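Long-range contacts in DNA polymerase (Bacillus phage phi29, PDB 2PY5), which replicates the viral genome by protein-primed DNA synthesis with strand displacement and high processivity, and proofreads with a 3'-5' exonuclease: residues A56-H61 and I115-Y120; K7-A12 and Y27-I32; E293-Y298 and H339-N344; Q286-E291 and V331-M336. The protein carries 2 engineered substitutions. All coordinates share one frame; numbering follows the deposited sequence.

Interaction 1. Residues A56-H61 and I115-Y120. With nucleotides of chain A.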
# COMPACT_ATOMS: atom_id res chain seq x y z
N ALA F 56 27.42 6.98 6.10
CA ALA F 56 26.49 6.03 6.67
C ALA F 56 25.24 5.85 5.82
O ALA F 56 25.04 6.51 4.78
CB ALA F 56 26.11 6.44 8.11
N ASP F 57 24.38 4.95 6.27
CA ASP F 57 23.06 4.79 5.72
C ASP F 57 22.06 5.45 6.67
O ASP F 57 21.99 5.08 7.84
CB ASP F 57 22.73 3.30 5.64
CG ASP F 57 23.55 2.56 4.60
OD1 ASP F 57 24.29 3.20 3.82
OD2 ASP F 57 23.44 1.31 4.57
N LEU F 58 21.30 6.42 6.16
CA LEU F 58 20.34 7.18 6.96
C LEU F 58 18.95 6.81 6.53
O LEU F 58 18.72 6.50 5.36
CB LEU F 58 20.51 8.69 6.78
CG LEU F 58 21.90 9.29 6.91
CD1 LEU F 58 21.83 10.86 6.90
CD2 LEU F 58 22.68 8.72 8.10
N TYR F 59 18.04 6.87 7.48
CA TYR F 59 16.63 6.59 7.23
C TYR F 59 15.77 7.71 7.75
O TYR F 59 15.91 8.11 8.92
CB TYR F 59 16.23 5.29 7.96
CG TYR F 59 16.84 4.09 7.32
CD1 TYR F 59 18.14 3.68 7.63
CD2 TYR F 59 16.13 3.36 6.37
CE1 TYR F 59 18.71 2.58 7.01
CE2 TYR F 59 16.68 2.26 5.76
CZ TYR F 59 17.97 1.88 6.07
OH TYR F 59 18.52 0.77 5.44
N PHE F 60 14.88 8.23 6.90
CA PHE F 60 13.82 9.14 7.33
C PHE F 60 12.51 8.42 7.09
O PHE F 60 12.37 7.67 6.10
CB PHE F 60 13.81 10.45 6.53
CG PHE F 60 14.91 11.41 6.91
CD1 PHE F 60 16.20 11.26 6.42
CD2 PHE F 60 14.65 12.48 7.74
CE1 PHE F 60 17.19 12.14 6.74
CE2 PHE F 60 15.66 13.38 8.08
CZ PHE F 60 16.92 13.20 7.57
N HIS F 61 11.54 8.67 7.96
CA HIS F 61 10.19 8.10 7.76
C HIS F 61 9.39 9.02 6.86
O HIS F 61 9.09 10.17 7.20
CB HIS F 61 9.46 7.87 9.08
CG HIS F 61 8.51 6.72 9.02
ND1 HIS F 61 8.92 5.44 8.75
CD2 HIS F 61 7.16 6.67 9.14
CE1 HIS F 61 7.87 4.64 8.74
NE2 HIS F 61 6.79 5.36 8.97
N ILE F 115 33.46 7.72 -0.90
CA ILE F 115 32.89 8.48 0.20
C ILE F 115 31.48 8.93 -0.17
O ILE F 115 31.29 9.75 -1.07
CB ILE F 115 33.72 9.75 0.51
CG1 ILE F 115 35.21 9.44 0.65
CG2 ILE F 115 33.16 10.46 1.77
CD1 ILE F 115 35.53 8.34 1.64
N HIS F 116 30.49 8.39 0.54
CA HIS F 116 29.11 8.78 0.31
C HIS F 116 28.22 8.48 1.48
O HIS F 116 28.55 7.65 2.31
CB HIS F 116 28.57 8.11 -0.98
CG HIS F 116 28.24 6.65 -0.85
ND1 HIS F 116 29.16 5.68 -0.50
CD2 HIS F 116 27.09 5.99 -1.12
CE1 HIS F 116 28.57 4.49 -0.52
NE2 HIS F 116 27.32 4.65 -0.90
N THR F 117 27.08 9.15 1.53
CA THR F 117 26.04 8.88 2.50
C THR F 117 24.78 8.63 1.73
O THR F 117 24.41 9.43 0.85
CB THR F 117 25.87 10.04 3.49
OG1 THR F 117 27.06 10.13 4.30
CG2 THR F 117 24.62 9.84 4.40
N VAL F 118 24.12 7.51 2.04
CA VAL F 118 22.86 7.12 1.37
C VAL F 118 21.71 7.33 2.32
O VAL F 118 21.82 7.03 3.51
CB VAL F 118 22.87 5.66 0.84
CG1 VAL F 118 21.66 5.45 -0.11
CG2 VAL F 118 24.17 5.35 0.10
N ILE F 119 20.63 7.91 1.81
CA ILE F 119 19.46 8.20 2.59
C ILE F 119 18.29 7.42 2.00
O ILE F 119 17.95 7.58 0.82
CB ILE F 119 19.15 9.71 2.58
CG1 ILE F 119 20.42 10.51 2.90
CG2 ILE F 119 18.07 10.03 3.62
CD1 ILE F 119 20.23 12.03 2.95
N TYR F 120 17.66 6.62 2.86
CA TYR F 120 16.55 5.77 2.49
C TYR F 120 15.24 6.18 3.18
O TYR F 120 15.23 6.97 4.12
CB TYR F 120 16.88 4.35 2.89
CG TYR F 120 18.05 3.73 2.16
CD1 TYR F 120 19.21 3.40 2.85
CD2 TYR F 120 17.97 3.40 0.82
CE1 TYR F 120 20.25 2.79 2.20
CE2 TYR F 120 19.03 2.81 0.15
CZ TYR F 120 20.17 2.49 0.86
OH TYR F 120 21.25 1.88 0.25
P DT A 6 3.77 9.52 9.59
OP1 DT A 6 4.72 8.85 10.46
OP2 DT A 6 2.44 9.93 10.08
O5' DT A 6 4.41 10.90 9.07
C5' DT A 6 5.79 10.98 8.77
C4' DT A 6 6.04 12.34 8.17
O4' DT A 6 5.32 12.50 6.94
C3' DT A 6 5.56 13.48 9.05
O3' DT A 6 6.52 13.81 10.06
C2' DT A 6 5.34 14.60 8.04
C1' DT A 6 5.00 13.86 6.74
N1 DT A 6 3.56 13.92 6.36
C2 DT A 6 3.25 14.19 5.05
O2 DT A 6 4.08 14.38 4.19
N3 DT A 6 1.90 14.22 4.79
C4 DT A 6 0.87 14.00 5.68
O4 DT A 6 -0.30 14.05 5.33
C5 DT A 6 1.27 13.70 7.03
C7 DT A 6 0.25 13.44 8.09
C6 DT A 6 2.59 13.67 7.31
O HOH W 1 23.92 1.68 1.30
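The rings of Tyr59 and Tyr120 meet at a slant, their planes 34° apart and their centroids 5.5 Å from each other. Tyr59 CE2 comes within 3.6 Å of Tyr120 CB, while CZ and OH of Tyr59 lie near CD1 of Tyr120. Val118 CG1 sits over one face of the Tyr120 ring, off-centre. A water lies level with this ring at its edge, donates to Asp57 OD1 and is 2.9 Å from Tyr120 OH; Asp57 OD1 also forms a salt bridge with Arg6. The Asp57 carboxylate runs beside Tyr120 with its plane turned 86° from the ring. Phe60 offers its edge to Ile119, CD1 standing 3.6 Å from CG2. Strands 57-60 and 113-121 are parallel neighbours in the mixed sheet of the exonuclease domain, joined here by four backbone bonds, among them Tyr120 N to Leu58 O at 2.7 Å. Thr117 CG2, anti to its backbone N, reaches Leu58 CG at 3.7 Å, and Leu58 shares its face of the sheet with Ile119; helix 63-76 covers Phe60 and Ile119 there. Just beyond strand 57-60, His61 CD2 is 3.5 Å from OP1 of DT6 of chain A. Tyr59 and His61 are both known to take part in binding the primer terminal protein.

Interaction 2. Residues K7-A12 and Y27-I32. Engineered in segment 7-12: Ala12 (natural residue Asp).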
# COMPACT_ATOMS: atom_id res chain seq x y z
N LYS F 7 27.60 2.29 9.29
CA LYS F 7 26.65 2.59 10.34
C LYS F 7 25.30 2.98 9.74
O LYS F 7 25.24 3.35 8.56
CB LYS F 7 27.17 3.73 11.22
CG LYS F 7 28.36 3.35 12.11
CD LYS F 7 28.82 4.57 12.90
CE LYS F 7 29.26 4.25 14.31
NZ LYS F 7 29.41 5.50 15.12
N MET F 8 24.25 2.86 10.55
CA MET F 8 22.88 3.19 10.15
C MET F 8 22.24 4.09 11.18
O MET F 8 22.33 3.82 12.39
CB MET F 8 22.03 1.93 10.01
CG MET F 8 22.65 0.83 9.17
SD MET F 8 21.75 -0.74 9.29
CE MET F 8 21.89 -1.14 11.03
N TYR F 9 21.56 5.11 10.70
CA TYR F 9 20.91 6.09 11.58
C TYR F 9 19.48 6.28 11.21
O TYR F 9 19.14 6.34 10.04
CB TYR F 9 21.62 7.44 11.48
CG TYR F 9 23.02 7.44 12.05
CD1 TYR F 9 24.10 7.01 11.29
CD2 TYR F 9 23.25 7.84 13.36
CE1 TYR F 9 25.38 7.01 11.81
CE2 TYR F 9 24.51 7.83 13.89
CZ TYR F 9 25.59 7.41 13.12
OH TYR F 9 26.86 7.40 13.67
N SER F 10 18.66 6.44 12.24
CA SER F 10 17.28 6.91 12.15
C SER F 10 17.24 8.42 12.36
O SER F 10 17.74 8.92 13.37
CB SER F 10 16.46 6.25 13.26
OG SER F 10 15.14 6.74 13.25
N CYS F 11 16.62 9.13 11.41
CA CYS F 11 16.63 10.60 11.38
C CYS F 11 15.24 11.21 11.26
O CYS F 11 14.32 10.58 10.79
CB CYS F 11 17.45 11.05 10.18
SG CYS F 11 19.17 10.49 10.18
N ALA F 12 15.10 12.46 11.69
CA ALA F 12 13.85 13.19 11.51
C ALA F 12 14.12 14.68 11.48
O ALA F 12 15.11 15.16 12.05
CB ALA F 12 12.88 12.89 12.63
N TYR F 27 16.44 18.94 13.87
CA TYR F 27 16.80 17.64 13.34
C TYR F 27 17.13 16.71 14.50
O TYR F 27 17.50 17.15 15.59
CB TYR F 27 18.01 17.72 12.41
CG TYR F 27 19.35 17.96 13.12
CD1 TYR F 27 20.05 16.90 13.72
CD2 TYR F 27 19.90 19.23 13.20
CE1 TYR F 27 21.28 17.13 14.37
CE2 TYR F 27 21.12 19.45 13.84
CZ TYR F 27 21.80 18.39 14.43
OH TYR F 27 23.00 18.59 15.08
N GLY F 28 17.03 15.41 14.23
CA GLY F 28 17.51 14.40 15.15
C GLY F 28 18.10 13.27 14.34
O GLY F 28 17.58 12.95 13.26
N TYR F 29 19.18 12.69 14.84
CA TYR F 29 19.68 11.40 14.36
C TYR F 29 20.00 10.47 15.51
O TYR F 29 20.36 10.92 16.57
CB TYR F 29 20.89 11.54 13.42
CG TYR F 29 22.17 12.07 14.03
CD1 TYR F 29 22.98 11.25 14.85
CD2 TYR F 29 22.61 13.36 13.77
CE1 TYR F 29 24.17 11.72 15.40
CE2 TYR F 29 23.79 13.84 14.32
CZ TYR F 29 24.57 13.00 15.13
OH TYR F 29 25.75 13.46 15.69
N MET F 30 19.83 9.17 15.28
CA MET F 30 20.08 8.16 16.30
C MET F 30 20.62 6.90 15.62
O MET F 30 20.01 6.40 14.68
CB MET F 30 18.79 7.83 17.08
CG MET F 30 18.97 6.74 18.12
SD MET F 30 17.55 6.47 19.20
CE MET F 30 17.71 7.84 20.32
N ASN F 31 21.75 6.39 16.14
CA ASN F 31 22.39 5.17 15.64
C ASN F 31 21.45 3.99 15.92
O ASN F 31 21.10 3.73 17.07
CB ASN F 31 23.73 5.03 16.35
CG ASN F 31 24.61 3.91 15.83
OD1 ASN F 31 25.84 3.99 15.93
ND2 ASN F 31 24.01 2.87 15.33
N ILE F 32 21.02 3.32 14.86
CA ILE F 32 20.04 2.23 14.92
C ILE F 32 20.57 1.05 15.73
O ILE F 32 19.79 0.33 16.38
CB ILE F 32 19.65 1.80 13.48
CG1 ILE F 32 18.80 2.89 12.84
CG2 ILE F 32 18.89 0.46 13.45
CD1 ILE F 32 18.56 2.70 11.34
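Tyr9 and Tyr29 stand on the same face of an antiparallel beta hairpin, built from strands 8-15 and 24-31 of the exonuclease domain, with ring planes 89° apart. Tyr29 CG sits between its backbone N and carbonyl carbon (chi1 67°), and from there the ring brings CD1 obliquely to within 3.7 Å of Tyr9 CD2. Trp50 stacks on Tyr29 and meets Tyr9 edge-to-face. Tyr9 CE2 also touches Asn31 CB, and its hydroxyl is hydrogen-bonded to Glu37, which forms a salt bridge with Lys7 as well. Farther along this face, Cys11 SG rests against Tyr29 CB. Near the start of strand 8-15, the side chains of Met8 and Ile32 cross at about a right angle, Met8 CB being 3.8 Å from Ile32 CD1. Five backbone bonds hold the strands together; Ser10 N to Met30 O and Met30 N to Ser10 O are both 2.8 Å, the latter bent to 134° at the hydrogen. Ala12, engineered in place of the natural Asp at a position essential for exonucleolysis, pairs with Gly28, and Asp169 of the magnesium site lies close by. In that pair Gly28 N donates to Ala12 O at 2.9 Å and Ala12 N to Gly28 O at 3.0 Å.

Interaction 3. Residues E293-Y298 and H339-N344. With EDO (1,2-ethanediol), chain J.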
# COMPACT_ATOMS: atom_id res chain seq x y z
N GLU F 293 -24.14 -5.59 -21.36
CA GLU F 293 -25.23 -5.09 -20.53
C GLU F 293 -25.39 -6.04 -19.35
O GLU F 293 -25.52 -7.25 -19.53
CB GLU F 293 -26.54 -5.00 -21.32
CG GLU F 293 -27.36 -3.74 -21.00
CD GLU F 293 -26.91 -2.51 -21.78
OE1 GLU F 293 -26.31 -2.62 -22.88
OE2 GLU F 293 -27.17 -1.40 -21.29
N LEU F 294 -25.36 -5.49 -18.14
CA LEU F 294 -25.45 -6.30 -16.92
C LEU F 294 -26.77 -7.06 -16.88
O LEU F 294 -27.82 -6.48 -17.17
CB LEU F 294 -25.35 -5.39 -15.70
CG LEU F 294 -25.36 -6.03 -14.32
CD1 LEU F 294 -24.10 -6.88 -14.14
CD2 LEU F 294 -25.48 -4.95 -13.27
N LYS F 295 -26.72 -8.33 -16.51
CA LYS F 295 -27.93 -9.14 -16.34
C LYS F 295 -28.67 -8.73 -15.07
O LYS F 295 -28.05 -8.41 -14.06
CB LYS F 295 -27.58 -10.63 -16.28
CG LYS F 295 -27.13 -11.19 -17.58
CD LYS F 295 -26.75 -12.64 -17.42
CE LYS F 295 -26.11 -13.17 -18.66
NZ LYS F 295 -25.58 -14.55 -18.49
N GLU F 296 -30.00 -8.74 -15.12
CA GLU F 296 -30.77 -8.41 -13.92
C GLU F 296 -30.44 -9.46 -12.85
O GLU F 296 -30.25 -10.65 -13.14
CB GLU F 296 -32.28 -8.33 -14.21
CG GLU F 296 -32.71 -7.22 -15.24
CD GLU F 296 -32.53 -5.77 -14.74
OE1 GLU F 296 -33.12 -5.41 -13.70
OE2 GLU F 296 -31.79 -4.99 -15.40
N GLY F 297 -30.27 -9.00 -11.62
CA GLY F 297 -29.95 -9.89 -10.51
C GLY F 297 -28.48 -10.16 -10.27
O GLY F 297 -28.13 -10.95 -9.39
N TYR F 298 -27.62 -9.50 -11.04
CA TYR F 298 -26.18 -9.73 -10.96
C TYR F 298 -25.41 -8.45 -10.59
O TYR F 298 -25.79 -7.32 -10.98
CB TYR F 298 -25.67 -10.29 -12.29
CG TYR F 298 -25.78 -11.80 -12.44
CD1 TYR F 298 -26.84 -12.38 -13.13
CD2 TYR F 298 -24.81 -12.63 -11.91
CE1 TYR F 298 -26.90 -13.79 -13.28
CE2 TYR F 298 -24.87 -14.02 -12.05
CZ TYR F 298 -25.91 -14.59 -12.74
OH TYR F 298 -25.95 -15.97 -12.88
N HIS F 339 -22.13 -12.67 -15.60
CA HIS F 339 -22.83 -11.53 -15.05
C HIS F 339 -23.44 -10.60 -16.10
O HIS F 339 -24.31 -9.79 -15.76
CB HIS F 339 -21.88 -10.73 -14.13
CG HIS F 339 -21.63 -11.39 -12.81
ND1 HIS F 339 -21.83 -10.75 -11.61
CD2 HIS F 339 -21.20 -12.64 -12.52
CE1 HIS F 339 -21.54 -11.59 -10.62
NE2 HIS F 339 -21.13 -12.73 -11.15
N TYR F 340 -22.99 -10.71 -17.34
CA TYR F 340 -23.40 -9.78 -18.41
C TYR F 340 -23.90 -10.49 -19.65
O TYR F 340 -23.43 -11.59 -19.96
CB TYR F 340 -22.21 -8.93 -18.87
CG TYR F 340 -21.71 -7.93 -17.87
CD1 TYR F 340 -20.75 -8.29 -16.92
CD2 TYR F 340 -22.13 -6.63 -17.90
CE1 TYR F 340 -20.27 -7.36 -16.00
CE2 TYR F 340 -21.66 -5.69 -16.99
CZ TYR F 340 -20.71 -6.07 -16.07
OH TYR F 340 -20.24 -5.15 -15.15
N ASP F 341 -24.80 -9.83 -20.36
CA ASP F 341 -25.04 -10.15 -21.76
C ASP F 341 -23.98 -9.43 -22.59
O ASP F 341 -23.76 -8.23 -22.43
CB ASP F 341 -26.42 -9.68 -22.18
CG ASP F 341 -27.54 -10.43 -21.47
OD1 ASP F 341 -27.46 -11.68 -21.36
OD2 ASP F 341 -28.50 -9.77 -21.05
N LEU F 342 -23.31 -10.17 -23.46
CA LEU F 342 -22.29 -9.59 -24.32
C LEU F 342 -22.78 -9.50 -25.77
O LEU F 342 -23.48 -10.39 -26.26
CB LEU F 342 -21.03 -10.43 -24.24
CG LEU F 342 -20.41 -10.67 -22.85
CD1 LEU F 342 -19.10 -11.45 -22.99
CD2 LEU F 342 -20.16 -9.37 -22.12
N TYR F 343 -22.43 -8.39 -26.44
CA TYR F 343 -22.83 -8.11 -27.82
C TYR F 343 -21.61 -7.83 -28.65
O TYR F 343 -20.62 -7.31 -28.14
CB TYR F 343 -23.74 -6.87 -27.92
CG TYR F 343 -24.85 -6.81 -26.93
CD1 TYR F 343 -25.87 -7.75 -26.96
CD2 TYR F 343 -24.89 -5.80 -25.98
CE1 TYR F 343 -26.92 -7.69 -26.05
CE2 TYR F 343 -25.94 -5.73 -25.07
CZ TYR F 343 -26.94 -6.69 -25.10
OH TYR F 343 -27.97 -6.63 -24.20
N ASN F 344 -21.66 -8.17 -29.93
CA ASN F 344 -20.62 -7.81 -30.88
C ASN F 344 -19.23 -8.23 -30.39
O ASN F 344 -18.28 -7.45 -30.43
CB ASN F 344 -20.68 -6.30 -31.17
CG ASN F 344 -22.01 -5.89 -31.73
OD1 ASN F 344 -22.55 -6.57 -32.59
ND2 ASN F 344 -22.57 -4.78 -31.23
C1 EDO J . -28.76 -4.88 -11.86
O1 EDO J . -28.58 -6.29 -11.67
C2 EDO J . -29.63 -4.62 -13.09
O2 EDO J . -28.86 -4.69 -14.30
O HOH W 2 -29.07 -7.29 -19.81
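Tyr298 drives the edge of its ring into the face of His339: CD2 stands 3.4 Å above the imidazole plane, over its centre, with the two planes at 58°. The same tyrosine receives His339 CA over its own face, 4.2 Å from the ring centroid, so the pair meets through an edge-to-face and a CH-pi contact at once. His339 ND1 is hydrogen-bonded to the Ile299 carbonyl, and Tyr298 OH to Glu338, which would fix the orientation of both rings. A second CH-pi contact sets Leu294 CD1 over the face of Tyr340, 4.0 Å from its centroid; Leu294 CG is anti to the backbone N (chi1 -177°), which puts the branch bearing CD1 beside that ring. Across the segments, Glu293 and Asp341 form an antiparallel hydrogen-bonded pair, and Lys295 N donates to His339 O at 2.9 Å. Beyond CG the Lys295 side chain is extended and crosses Asp341 at about a right angle, its CE 3.4 Å from Asp341 OD1, while NZ bonds to the Glu338 carbonyl. A type II turn from Lys295 to Tyr298 carries Gly297 at its third position, and a 1,2-ethanediol, probably from the crystallisation liquor, lies against it. The contact thus joins the end of strand 283-294 to the point where helix 330-339 gives way to strand 340-356, with Ile442 and Gln446 of helix 427-447 packing on His339.

Interaction 4. Residues Q286-E291 and V331-M336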
# COMPACT_ATOMS: atom_id res chain seq x y z
N GLN F 286 -7.27 -13.40 -22.32
CA GLN F 286 -7.96 -13.22 -23.61
C GLN F 286 -8.12 -11.73 -23.86
O GLN F 286 -8.65 -11.02 -23.01
CB GLN F 286 -9.33 -13.89 -23.56
CG GLN F 286 -10.18 -13.77 -24.83
CD GLN F 286 -9.64 -14.62 -25.97
OE1 GLN F 286 -9.63 -15.87 -25.90
NE2 GLN F 286 -9.21 -13.96 -27.05
N HIS F 287 -7.65 -11.27 -25.01
CA HIS F 287 -7.98 -9.93 -25.53
C HIS F 287 -9.31 -10.06 -26.25
O HIS F 287 -9.43 -10.83 -27.22
CB HIS F 287 -6.89 -9.43 -26.47
CG HIS F 287 -7.08 -8.02 -26.96
ND1 HIS F 287 -6.35 -7.50 -28.01
CD2 HIS F 287 -7.92 -7.03 -26.56
CE1 HIS F 287 -6.72 -6.25 -28.23
NE2 HIS F 287 -7.66 -5.93 -27.35
N ILE F 288 -10.29 -9.28 -25.80
CA ILE F 288 -11.67 -9.34 -26.30
C ILE F 288 -12.15 -7.91 -26.48
O ILE F 288 -11.83 -7.06 -25.66
CB ILE F 288 -12.60 -10.13 -25.32
CG1 ILE F 288 -14.06 -10.14 -25.79
CG2 ILE F 288 -12.50 -9.59 -23.88
CD1 ILE F 288 -14.92 -11.15 -25.04
N ARG F 289 -12.91 -7.67 -27.55
CA ARG F 289 -13.63 -6.42 -27.73
C ARG F 289 -15.09 -6.78 -27.71
O ARG F 289 -15.49 -7.77 -28.31
CB ARG F 289 -13.27 -5.75 -29.05
CG ARG F 289 -11.89 -5.11 -29.06
CD ARG F 289 -11.49 -4.61 -30.42
NE ARG F 289 -12.27 -3.44 -30.82
CZ ARG F 289 -12.01 -2.19 -30.45
NH1 ARG F 289 -10.98 -1.90 -29.67
NH2 ARG F 289 -12.77 -1.21 -30.89
N CYS F 290 -15.90 -5.98 -27.02
CA CYS F 290 -17.32 -6.27 -26.94
C CYS F 290 -18.10 -5.07 -26.43
O CYS F 290 -17.53 -4.08 -25.99
CB CYS F 290 -17.59 -7.48 -26.04
SG CYS F 290 -17.22 -7.20 -24.31
N GLU F 291 -19.42 -5.18 -26.53
CA GLU F 291 -20.34 -4.35 -25.79
C GLU F 291 -21.04 -5.25 -24.80
O GLU F 291 -21.01 -6.49 -24.92
CB GLU F 291 -21.32 -3.67 -26.75
CG GLU F 291 -20.62 -2.65 -27.64
CD GLU F 291 -21.54 -2.06 -28.68
OE1 GLU F 291 -21.44 -2.46 -29.86
OE2 GLU F 291 -22.36 -1.21 -28.32
N VAL F 331 -10.43 -16.23 -15.32
CA VAL F 331 -11.23 -16.09 -14.12
C VAL F 331 -12.16 -14.86 -14.31
O VAL F 331 -13.37 -14.94 -14.08
CB VAL F 331 -10.35 -15.89 -12.89
CG1 VAL F 331 -11.21 -15.61 -11.67
CG2 VAL F 331 -9.48 -17.15 -12.63
N ASP F 332 -11.58 -13.74 -14.68
CA ASP F 332 -12.37 -12.51 -14.91
C ASP F 332 -13.32 -12.64 -16.09
O ASP F 332 -14.46 -12.13 -16.04
CB ASP F 332 -11.44 -11.31 -15.12
CG ASP F 332 -10.65 -10.96 -13.89
OD1 ASP F 332 -11.25 -10.59 -12.87
OD2 ASP F 332 -9.40 -11.00 -13.94
N LEU F 333 -12.88 -13.33 -17.13
CA LEU F 333 -13.68 -13.51 -18.34
C LEU F 333 -14.92 -14.37 -18.03
O LEU F 333 -16.04 -14.07 -18.46
CB LEU F 333 -12.83 -14.17 -19.44
CG LEU F 333 -13.60 -14.51 -20.71
CD1 LEU F 333 -14.14 -13.25 -21.39
CD2 LEU F 333 -12.71 -15.30 -21.66
N GLU F 334 -14.75 -15.45 -17.26
CA GLU F 334 -15.91 -16.26 -16.93
C GLU F 334 -16.90 -15.51 -16.02
O GLU F 334 -18.11 -15.66 -16.16
CB GLU F 334 -15.49 -17.59 -16.35
CG GLU F 334 -14.77 -18.48 -17.39
CD GLU F 334 -15.58 -18.80 -18.68
OE1 GLU F 334 -16.84 -18.83 -18.69
OE2 GLU F 334 -14.93 -19.03 -19.72
N LEU F 335 -16.38 -14.70 -15.10
CA LEU F 335 -17.26 -13.85 -14.28
C LEU F 335 -18.07 -12.92 -15.19
O LEU F 335 -19.28 -12.75 -14.99
CB LEU F 335 -16.45 -13.02 -13.29
CG LEU F 335 -16.02 -13.77 -12.04
CD1 LEU F 335 -14.93 -12.97 -11.31
CD2 LEU F 335 -17.21 -14.04 -11.12
N MET F 336 -17.40 -12.32 -16.16
CA MET F 336 -18.05 -11.34 -17.04
C MET F 336 -19.14 -12.02 -17.85
O MET F 336 -20.26 -11.50 -17.99
CB MET F 336 -17.03 -10.71 -17.96
CG MET F 336 -17.59 -9.55 -18.77
SD MET F 336 -16.43 -8.84 -19.94
CE MET F 336 -16.18 -10.15 -21.12
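Gln286 begins the contact with its aliphatic part, CB lying 4.1 Å from Leu333 CD2. Its chain then bends at chi2 (71°), and the amide turns back from the helix: NE2 donates to His287 O at 3.1 Å, almost straight at 175° although the donor stands well above the carbonyl plane, and also to Gly273 O. OE1 accepts from Tyr275 N, so both ends of this buried amide are satisfied. Two residues on, Ile288 touches both helix side chains. Its CG1 is anti to the backbone N and its CD1 anti to CA; this extended chain ends with CD1 4.3 Å from Leu333 CD1 and 4.2 Å from Met336 CE. Cys290 follows on the same face, Cys290 SG lying 4.5 Å from Met336 CE. Leu333 and Met336 are about one helical turn apart and so present a common side to the strand. The touch between the segments is light and apolar, burying 161 Å². Leu326 and Leu328 add to the same core, and Asp332 makes a salt bridge with Arg438. Helix 330-339 packs on one face of the antiparallel sheet, segment 331-336 running at 33° to strand 286-291: a helix on a beta sheet, a two-layer alpha/beta arrangement within the polymerisation region.

The four contacts form two pairs on opposite sides of the chain's centre. Interactions 1 and 2 lie 9 Å apart, centre to centre, in one mixed sheet of the exonuclease region: strands 57-60 and 8-15 are neighbours, so the hairpin of interaction 2 continues directly into the parallel pairing of interaction 1, which comes later in the chain. Interactions 3 and 4, with centres 12 Å apart, belong to the polymerisation region; both use strand 283-294, and their segments alternate along the chain as helix 330-339 runs into strand 340-356. Between the pairs, centres are 47 to 58 Å apart and nothing touches, which reflects the separation of proofreading and synthesis into distinct parts of one polypeptide.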